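Local structure of START domain-containing protein 10 (Homo sapiens, 6SER) at residues A[139-151]-A[164-176]. The protein carries phosphatidylcholine and phosphatidylethanolamine between membranes, preferring lipids with a palmitoyl or stearoyl chain at sn-1 and an unsaturated chain at sn-2. Sequence-based numbering, arbitrary orientation.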
loop_
_atom_site.group_PDB
_atom_site.type_symbol
_atom_site.label_atom_id
_atom_site.label_comp_id
_atom_site.label_asym_id
_atom_site.label_seq_id
_atom_site.Cartn_x
_atom_site.Cartn_y
_atom_site.Cartn_z
ATOM N N MET A 139 0.872 -0.294 16.657
ATOM C CA MET A 139 0.152 0.453 17.714
ATOM C C MET A 139 -0.417 -0.600 18.644
ATOM O O MET A 139 -1.491 -1.061 18.401
ATOM C CB MET A 139 -1.014 1.319 17.229
ATOM C CG MET A 139 -0.699 2.503 16.348
ATOM S SD MET A 139 0.399 3.797 17.036
ATOM C CE MET A 139 -0.594 4.496 18.349
ATOM N N GLY A 140 0.349 -1.003 19.634
ATOM C CA GLY A 140 -0.119 -2.004 20.595
ATOM C C GLY A 140 -0.178 -3.340 19.945
ATOM O O GLY A 140 0.836 -3.870 19.609
ATOM N N ALA A 141 -1.375 -3.825 19.753
ATOM C CA ALA A 141 -1.579 -5.090 19.060
ATOM C C ALA A 141 -1.785 -4.920 17.560
ATOM O O ALA A 141 -1.730 -5.916 16.828
ATOM C CB ALA A 141 -2.776 -5.831 19.661
ATOM N N ASP A 142 -2.002 -3.695 17.091
ATOM C CA ASP A 142 -2.304 -3.417 15.698
ATOM C C ASP A 142 -1.091 -2.854 14.971
ATOM O O ASP A 142 -0.099 -2.451 15.581
ATOM C CB ASP A 142 -3.471 -2.438 15.586
ATOM C CG ASP A 142 -4.675 -2.896 16.370
ATOM O OD1 ASP A 142 -5.537 -2.050 16.693
ATOM O OD2 ASP A 142 -4.741 -4.107 16.680
ATOM N N TYR A 143 -1.192 -2.826 13.644
ATOM C CA TYR A 143 -0.153 -2.280 12.789
ATOM C C TYR A 143 -0.771 -1.363 11.740
ATOM O O TYR A 143 -1.864 -1.623 11.223
ATOM C CB TYR A 143 0.637 -3.377 12.070
ATOM C CG TYR A 143 1.266 -4.458 12.927
ATOM C CD1 TYR A 143 0.589 -5.644 13.196
ATOM C CD2 TYR A 143 2.560 -4.317 13.419
ATOM C CE1 TYR A 143 1.177 -6.658 13.961
ATOM C CE2 TYR A 143 3.162 -5.319 14.171
ATOM C CZ TYR A 143 2.464 -6.486 14.443
ATOM O OH TYR A 143 3.068 -7.465 15.196
ATOM N N ILE A 144 -0.049 -0.298 11.412
ATOM C CA ILE A 144 -0.391 0.557 10.283
ATOM C C ILE A 144 0.833 0.704 9.394
ATOM O O ILE A 144 1.936 0.962 9.885
ATOM C CB ILE A 144 -0.882 1.942 10.730
ATOM C CG1 ILE A 144 -2.189 1.824 11.506
ATOM C CG2 ILE A 144 -1.062 2.849 9.525
ATOM C CD1 ILE A 144 -2.739 3.160 11.956
ATOM N N ILE A 145 0.636 0.545 8.089
ATOM C CA ILE A 145 1.621 0.899 7.078
ATOM C C ILE A 145 0.920 1.797 6.077
ATOM O O ILE A 145 -0.083 1.384 5.486
ATOM C CB ILE A 145 2.191 -0.332 6.360
ATOM C CG1 ILE A 145 2.485 -1.453 7.345
ATOM C CG2 ILE A 145 3.462 0.038 5.631
ATOM C CD1 ILE A 145 3.036 -2.682 6.677
ATOM N N MET A 146 1.441 3.012 5.879
ATOM C CA MET A 146 0.915 3.962 4.904
ATOM C C MET A 146 1.988 4.359 3.900
ATOM O O MET A 146 3.190 4.253 4.164
ATOM C CB MET A 146 0.414 5.251 5.555
ATOM C CG MET A 146 -0.065 5.086 6.942
ATOM S SD MET A 146 -0.668 6.641 7.567
ATOM C CE MET A 146 0.855 7.469 7.928
ATOM N N ASN A 147 1.532 4.859 2.752
ATOM C CA ASN A 147 2.439 5.414 1.758
ATOM C C ASN A 147 1.688 6.439 0.919
ATOM O O ASN A 147 0.457 6.468 0.904
ATOM C CB ASN A 147 3.074 4.309 0.899
ATOM C CG ASN A 147 2.175 3.822 -0.224
ATOM O OD1 ASN A 147 1.745 4.604 -1.071
ATOM N ND2 ASN A 147 1.945 2.513 -0.279
ATOM N N TYR A 148 2.453 7.291 0.234
ATOM C CA TYR A 148 1.937 8.225 -0.760
ATOM C C TYR A 148 3.086 8.569 -1.701
ATOM O O TYR A 148 4.258 8.444 -1.330
ATOM C CB TYR A 148 1.352 9.491 -0.114
ATOM C CG TYR A 148 2.372 10.355 0.599
ATOM C CD1 TYR A 148 2.995 11.403 -0.064
ATOM C CD2 TYR A 148 2.725 10.112 1.925
ATOM C CE1 TYR A 148 3.930 12.197 0.564
ATOM C CE2 TYR A 148 3.664 10.904 2.567
ATOM C CZ TYR A 148 4.266 11.946 1.875
ATOM O OH TYR A 148 5.209 12.755 2.475
ATOM N N SER A 149 2.749 8.987 -2.921
ATOM C CA SER A 149 3.766 9.146 -3.951
ATOM C C SER A 149 4.645 10.354 -3.668
ATOM O O SER A 149 4.238 11.322 -3.017
ATOM C CB SER A 149 3.138 9.289 -5.339
ATOM O OG SER A 149 2.831 8.028 -5.897
ATOM N N VAL A 150 5.867 10.294 -4.180
ATOM C CA VAL A 150 6.859 11.331 -3.951
ATOM C C VAL A 150 7.778 11.352 -5.166
ATOM O O VAL A 150 7.760 10.440 -5.996
ATOM C CB VAL A 150 7.631 11.069 -2.635
ATOM C CG1 VAL A 150 8.783 10.091 -2.865
ATOM C CG2 VAL A 150 8.109 12.351 -2.034
ATOM N N LYS A 151 8.582 12.401 -5.292
ATOM C CA LYS A 151 9.531 12.505 -6.392
ATOM C C LYS A 151 10.947 12.368 -5.862
ATOM O O LYS A 151 11.321 13.039 -4.894
ATOM C CB LYS A 151 9.363 13.826 -7.147
ATOM C CG LYS A 151 8.012 13.954 -7.834
ATOM C CD LYS A 151 7.838 15.327 -8.475
ATOM C CE LYS A 151 7.844 15.260 -9.980
ATOM N NZ LYS A 151 7.164 16.456 -10.561
ATOM N N ALA A 164 2.357 6.543 -12.204
ATOM C CA ALA A 164 1.123 6.707 -11.444
ATOM C C ALA A 164 1.408 7.477 -10.168
ATOM O O ALA A 164 2.514 7.726 -9.840
ATOM C CB ALA A 164 0.546 5.376 -11.162
ATOM N N VAL A 165 0.345 7.870 -9.536
ATOM C CA VAL A 165 0.419 8.655 -8.300
ATOM C C VAL A 165 -0.432 7.994 -7.235
ATOM O O VAL A 165 -1.577 7.840 -7.390
ATOM C CB VAL A 165 -0.033 10.102 -8.487
ATOM C CG1 VAL A 165 0.009 10.855 -7.193
ATOM C CG2 VAL A 165 0.679 10.827 -9.578
ATOM N N SER A 166 0.206 7.628 -6.169
ATOM C CA SER A 166 -0.486 7.113 -4.994
ATOM C C SER A 166 -0.820 8.303 -4.099
ATOM O O SER A 166 0.052 8.825 -3.401
ATOM C CB SER A 166 0.380 6.074 -4.281
ATOM O OG SER A 166 -0.067 5.881 -2.940
ATOM N N ILE A 167 -2.074 8.723 -4.120
ATOM C CA ILE A 167 -2.523 9.878 -3.302
ATOM C C ILE A 167 -2.435 9.473 -1.838
ATOM O O ILE A 167 -1.946 10.217 -1.092
ATOM C CB ILE A 167 -3.903 10.438 -3.691
ATOM C CG1 ILE A 167 -3.922 10.946 -5.118
ATOM C CG2 ILE A 167 -4.336 11.523 -2.767
ATOM C CD1 ILE A 167 -4.423 9.985 -6.076
ATOM N N GLN A 168 -2.870 8.278 -1.526
ATOM C CA GLN A 168 -2.788 7.694 -0.189
ATOM C C GLN A 168 -3.114 6.223 -0.320
ATOM O O GLN A 168 -4.017 5.920 -0.966
ATOM C CB GLN A 168 -3.771 8.350 0.750
ATOM C CG GLN A 168 -4.044 7.524 1.960
ATOM C CD GLN A 168 -5.191 8.057 2.772
ATOM O OE1 GLN A 168 -6.294 8.238 2.308
ATOM N NE2 GLN A 168 -4.889 8.353 4.005
ATOM N N THR A 169 -2.262 5.352 0.162
ATOM C CA THR A 169 -2.506 3.905 0.198
ATOM C C THR A 169 -1.977 3.376 1.527
ATOM O O THR A 169 -1.097 3.894 2.001
ATOM C CB THR A 169 -2.313 3.155 -1.118
ATOM O OG1 THR A 169 -1.442 2.095 -0.844
ATOM C CG2 THR A 169 -1.693 3.878 -2.261
ATOM N N GLY A 170 -2.618 2.409 2.128
ATOM C CA GLY A 170 -2.160 1.905 3.417
ATOM C C GLY A 170 -2.969 0.748 3.919
ATOM O O GLY A 170 -3.932 0.449 3.341
ATOM N N TYR A 171 -2.546 0.211 5.043
ATOM C CA TYR A 171 -3.135 -0.981 5.614
ATOM C C TYR A 171 -3.253 -0.795 7.111
ATOM O O TYR A 171 -2.348 -0.254 7.751
ATOM C CB TYR A 171 -2.282 -2.225 5.322
ATOM C CG TYR A 171 -2.097 -2.534 3.863
ATOM C CD1 TYR A 171 -2.888 -3.497 3.245
ATOM C CD2 TYR A 171 -1.132 -1.852 3.096
ATOM C CE1 TYR A 171 -2.729 -3.788 1.904
ATOM C CE2 TYR A 171 -0.964 -2.132 1.756
ATOM C CZ TYR A 171 -1.765 -3.101 1.165
ATOM O OH TYR A 171 -1.599 -3.386 -0.170
ATOM N N LEU A 172 -4.403 -1.189 7.650
ATOM C CA LEU A 172 -4.619 -1.296 9.085
ATOM C C LEU A 172 -4.783 -2.776 9.392
ATOM O O LEU A 172 -5.676 -3.431 8.840
ATOM C CB LEU A 172 -5.849 -0.500 9.538
ATOM C CG LEU A 172 -6.253 -0.760 10.986
ATOM C CD1 LEU A 172 -5.231 -0.125 11.899
ATOM C CD2 LEU A 172 -7.650 -0.205 11.253
ATOM N N ILE A 173 -3.897 -3.313 10.219
ATOM C CA ILE A 173 -4.000 -4.691 10.671
ATOM C C ILE A 173 -4.458 -4.650 12.121
ATOM O O ILE A 173 -3.815 -4.024 12.970
ATOM C CB ILE A 173 -2.669 -5.447 10.513
ATOM C CG1 ILE A 173 -2.159 -5.361 9.066
ATOM C CG2 ILE A 173 -2.824 -6.918 10.927
ATOM C CD1 ILE A 173 -0.828 -6.047 8.846
ATOM N N GLN A 174 -5.595 -5.266 12.402
ATOM C CA GLN A 174 -6.122 -5.334 13.757
ATOM C C GLN A 174 -6.064 -6.785 14.199
ATOM O O GLN A 174 -6.661 -7.657 13.553
ATOM C CB GLN A 174 -7.547 -4.784 13.822
ATOM C CG GLN A 174 -7.608 -3.266 13.644
ATOM C CD GLN A 174 -8.999 -2.755 13.315
ATOM O OE1 GLN A 174 -9.631 -3.217 12.362
ATOM N NE2 GLN A 174 -9.477 -1.789 14.094
ATOM N N SER A 175 -5.311 -7.048 15.264
ATOM C CA SER A 175 -5.274 -8.394 15.820
ATOM C C SER A 175 -6.593 -8.711 16.509
ATOM O O SER A 175 -7.116 -7.896 17.276
ATOM C CB SER A 175 -4.131 -8.541 16.813
ATOM O OG SER A 175 -4.145 -9.853 17.346
ATOM N N THR A 176 -7.133 -9.890 16.232
ATOM C CA THR A 176 -8.356 -10.366 16.870
ATOM C C THR A 176 -8.064 -11.569 17.761
ATOM O O THR A 176 -8.882 -12.476 17.897
ATOM C CB THR A 176 -9.421 -10.716 15.831
ATOM O OG1 THR A 176 -8.936 -11.754 14.969
ATOM C CG2 THR A 176 -9.787 -9.491 14.996
HETATM O O HOH W 1 4.522 7.837 -7.972
#
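Tyr143 and Ile173 face each other as a hydrogen-bonded pair between antiparallel strands: Ile173 N reaches Tyr143 O at 2.8 Å, and Tyr143 N returns a bond to Ile173 O. Ile145 with Tyr171 and Asn147 with Thr169 repeat this pair of hydrogen bonds; the beta-branched Ile145, Thr169 and Ile173 and the aromatic Tyr143 and Tyr171 suit extended backbone. Gly170, with no side chain, lets its CA come within 4.0 Å of Met146 CA. On the face of Met146, Ile144 CG1 packs on Leu172 CD1 at 3.6 Å.

Asn147 can be followed outward. Its CB leaves on the face of Ile145 and Tyr171, and chi1 of 81° sets CG between the backbone N and the carbonyl carbon, with Asn147 CG 4.0 Å from Thr169 O. The amide then divides: OD1 accepts a bond from Ser166 OG, whose position is less certain, while ND2 binds a triethylene glycol, probably from the crystallisation liquor. Beyond Ile167 and Gln168, a classic beta bulge against Gln188, Ser149 N bonds to Ser166 O, and the short Ser149 hydroxyl stands in for a carbonyl, its OG accepting Ser166 N at 2.7 Å. A water links that OG to Ala164 O.

The hairpin lies within the curved START-domain sheet, between strands 127-139 and 181-190. Helix 27-38 covers Ile144 and Met146; glycols beside Asn147 and Thr169 are consistent with the other face lining the lipid cavity.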